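Endonuclease V (Homo sapiens, PDB 6OZE) cleaves inosine-containing RNA in a metal-dependent manner, as an endoribonuclease of the RNase H-like Endonuclease V family. Local coordinates at residues C219-R223 against I224-V228. The protein carries 4 engineered substitutions. Numbering follows the deposited sequence.
Sequences CSRFR and IPEPV. Engineered in segment 219-223: Ser220 (natural residue Cys).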
loop_
_atom_site.group_PDB
_atom_site.type_symbol
_atom_site.label_atom_id
_atom_site.label_comp_id
_atom_site.label_asym_id
_atom_site.label_seq_id
_atom_site.Cartn_x
_atom_site.Cartn_y
_atom_site.Cartn_z
ATOM N N CYS A 219 2.322 4.717 12.458
ATOM C CA CYS A 219 3.195 3.591 12.154
ATOM C C CYS A 219 4.580 4.010 11.693
ATOM O O CYS A 219 5.395 3.135 11.388
ATOM C CB CYS A 219 2.555 2.682 11.092
ATOM S SG CYS A 219 1.152 1.783 11.705
ATOM N N SER A 220 4.895 5.302 11.681
ATOM C CA SER A 220 6.147 5.802 11.123
ATOM C C SER A 220 7.143 6.085 12.245
ATOM O O SER A 220 6.973 7.031 13.019
ATOM C CB SER A 220 5.904 7.044 10.270
ATOM O OG SER A 220 5.134 6.710 9.126
ATOM N N ARG A 221 8.174 5.257 12.337
ATOM C CA ARG A 221 9.324 5.488 13.198
ATOM C C ARG A 221 10.430 6.195 12.426
ATOM O O ARG A 221 11.106 7.086 12.958
ATOM C CB ARG A 221 9.813 4.131 13.721
ATOM C CG ARG A 221 11.065 4.157 14.568
ATOM C CD ARG A 221 11.366 2.758 15.099
ATOM N NE ARG A 221 10.372 2.331 16.082
ATOM C CZ ARG A 221 10.099 1.064 16.378
ATOM N NH1 ARG A 221 10.735 0.079 15.758
ATOM N NH2 ARG A 221 9.177 0.780 17.289
ATOM N N PHE A 222 10.613 5.812 11.170
ATOM C CA PHE A 222 11.435 6.479 10.177
ATOM C C PHE A 222 10.499 7.047 9.108
ATOM O O PHE A 222 9.277 7.094 9.293
ATOM C CB PHE A 222 12.472 5.480 9.643
ATOM C CG PHE A 222 13.296 4.835 10.722
ATOM C CD1 PHE A 222 14.368 5.509 11.290
ATOM C CD2 PHE A 222 12.995 3.561 11.182
ATOM C CE1 PHE A 222 15.131 4.918 12.289
ATOM C CE2 PHE A 222 13.750 2.967 12.179
ATOM C CZ PHE A 222 14.822 3.648 12.733
ATOM N N ARG A 223 11.057 7.478 7.972
ATOM C CA ARG A 223 10.200 8.067 6.946
ATOM C C ARG A 223 9.248 7.032 6.353
ATOM O O ARG A 223 8.063 7.309 6.144
ATOM C CB ARG A 223 11.032 8.751 5.855
ATOM C CG ARG A 223 10.180 9.436 4.792
ATOM C CD ARG A 223 10.974 9.781 3.531
ATOM N NE ARG A 223 10.081 10.028 2.398
ATOM C CZ ARG A 223 10.024 9.280 1.302
ATOM N NH1 ARG A 223 10.825 8.230 1.164
ATOM N NH2 ARG A 223 9.170 9.587 0.334
ATOM N N ILE A 224 9.731 5.827 6.085
ATOM C CA ILE A 224 8.859 4.776 5.558
ATOM C C ILE A 224 8.157 4.093 6.730
ATOM O O ILE A 224 8.842 3.613 7.649
ATOM C CB ILE A 224 9.686 3.775 4.764
ATOM C CG1 ILE A 224 10.487 4.500 3.684
ATOM C CG2 ILE A 224 8.787 2.686 4.169
ATOM C CD1 ILE A 224 9.624 5.273 2.713
ATOM N N PRO A 225 6.822 4.004 6.723
ATOM C CA PRO A 225 6.108 3.373 7.841
ATOM C C PRO A 225 6.625 1.970 8.107
ATOM O O PRO A 225 6.944 1.224 7.185
ATOM C CB PRO A 225 4.651 3.347 7.371
ATOM C CG PRO A 225 4.569 4.410 6.315
ATOM C CD PRO A 225 5.914 4.479 5.667
ATOM N N GLU A 226 6.721 1.629 9.393
ATOM C CA GLU A 226 7.370 0.386 9.817
ATOM C C GLU A 226 6.866 -0.864 9.114
ATOM O O GLU A 226 7.705 -1.670 8.680
ATOM C CB GLU A 226 7.313 0.260 11.345
ATOM C CG GLU A 226 8.492 0.910 12.059
ATOM C CD GLU A 226 9.834 0.426 11.511
ATOM O OE1 GLU A 226 10.352 1.058 10.567
ATOM O OE2 GLU A 226 10.367 -0.594 12.010
ATOM N N PRO A 227 5.558 -1.099 8.962
ATOM C CA PRO A 227 5.133 -2.350 8.287
ATOM C C PRO A 227 5.607 -2.420 6.847
ATOM O O PRO A 227 6.020 -3.501 6.386
ATOM C CB PRO A 227 3.601 -2.323 8.417
ATOM C CG PRO A 227 3.342 -1.419 9.656
ATOM C CD PRO A 227 4.397 -0.345 9.493
ATOM N N VAL A 228 5.586 -1.304 6.128
ATOM C CA VAL A 228 6.080 -1.244 4.751
ATOM C C VAL A 228 7.595 -1.408 4.720
ATOM O O VAL A 228 8.159 -2.146 3.891
ATOM C CB VAL A 228 5.657 0.107 4.139
ATOM C CG1 VAL A 228 6.246 0.299 2.754
ATOM C CG2 VAL A 228 4.137 0.239 4.118
HETATM O O HOH W 1 9.199 3.455 10.261
#
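Residues 219-228 double back so that the amide of Glu226, first residue of its helix, gives Cys219 O a nearly straight hydrogen bond (N to O 2.8 Å, 170° at the hydrogen). This bond closes the loop at its base, where the CB of Cys219 packs 3.9 Å from Pro227 CD. Inside the loop, water 1 ties three points together: it accepts from Phe222 N and donates to Ile224 O and to Glu226 OE1, the last at 2.7 Å. A bend at chi2 (-53°) swings the carboxylate so that OE1 meets this water, in one of two deposited conformers. In that conformer Glu226 CG lies over one face of the Arg221 guanidinium, and the salt bridge from Arg221 NH1 to Glu226 OE2 is long (3.8 Å) and purely electrostatic, since no N-H points at the oxygen. Arg229 NE forms a salt bridge with OE1, and Gln230 NE2 hydrogen-bonds OE2. Arg223 NH1 crosses Ile224 CD1 obliquely at 3.5 Å, its NE bonded to Arg197 O. Engineered Ser220 sets its OG 3.7 Å from Pro225 CG while bonding to Thr216 O. The loop, bridged by one water and with Pro225 at the N-cap position, joins helix 209-218 to helix 226-242; Cys219, Pro225 and Pro227 rest on Leu116 of central strand 115-118, and Arg223 reaches Leu199 of strand 199-205.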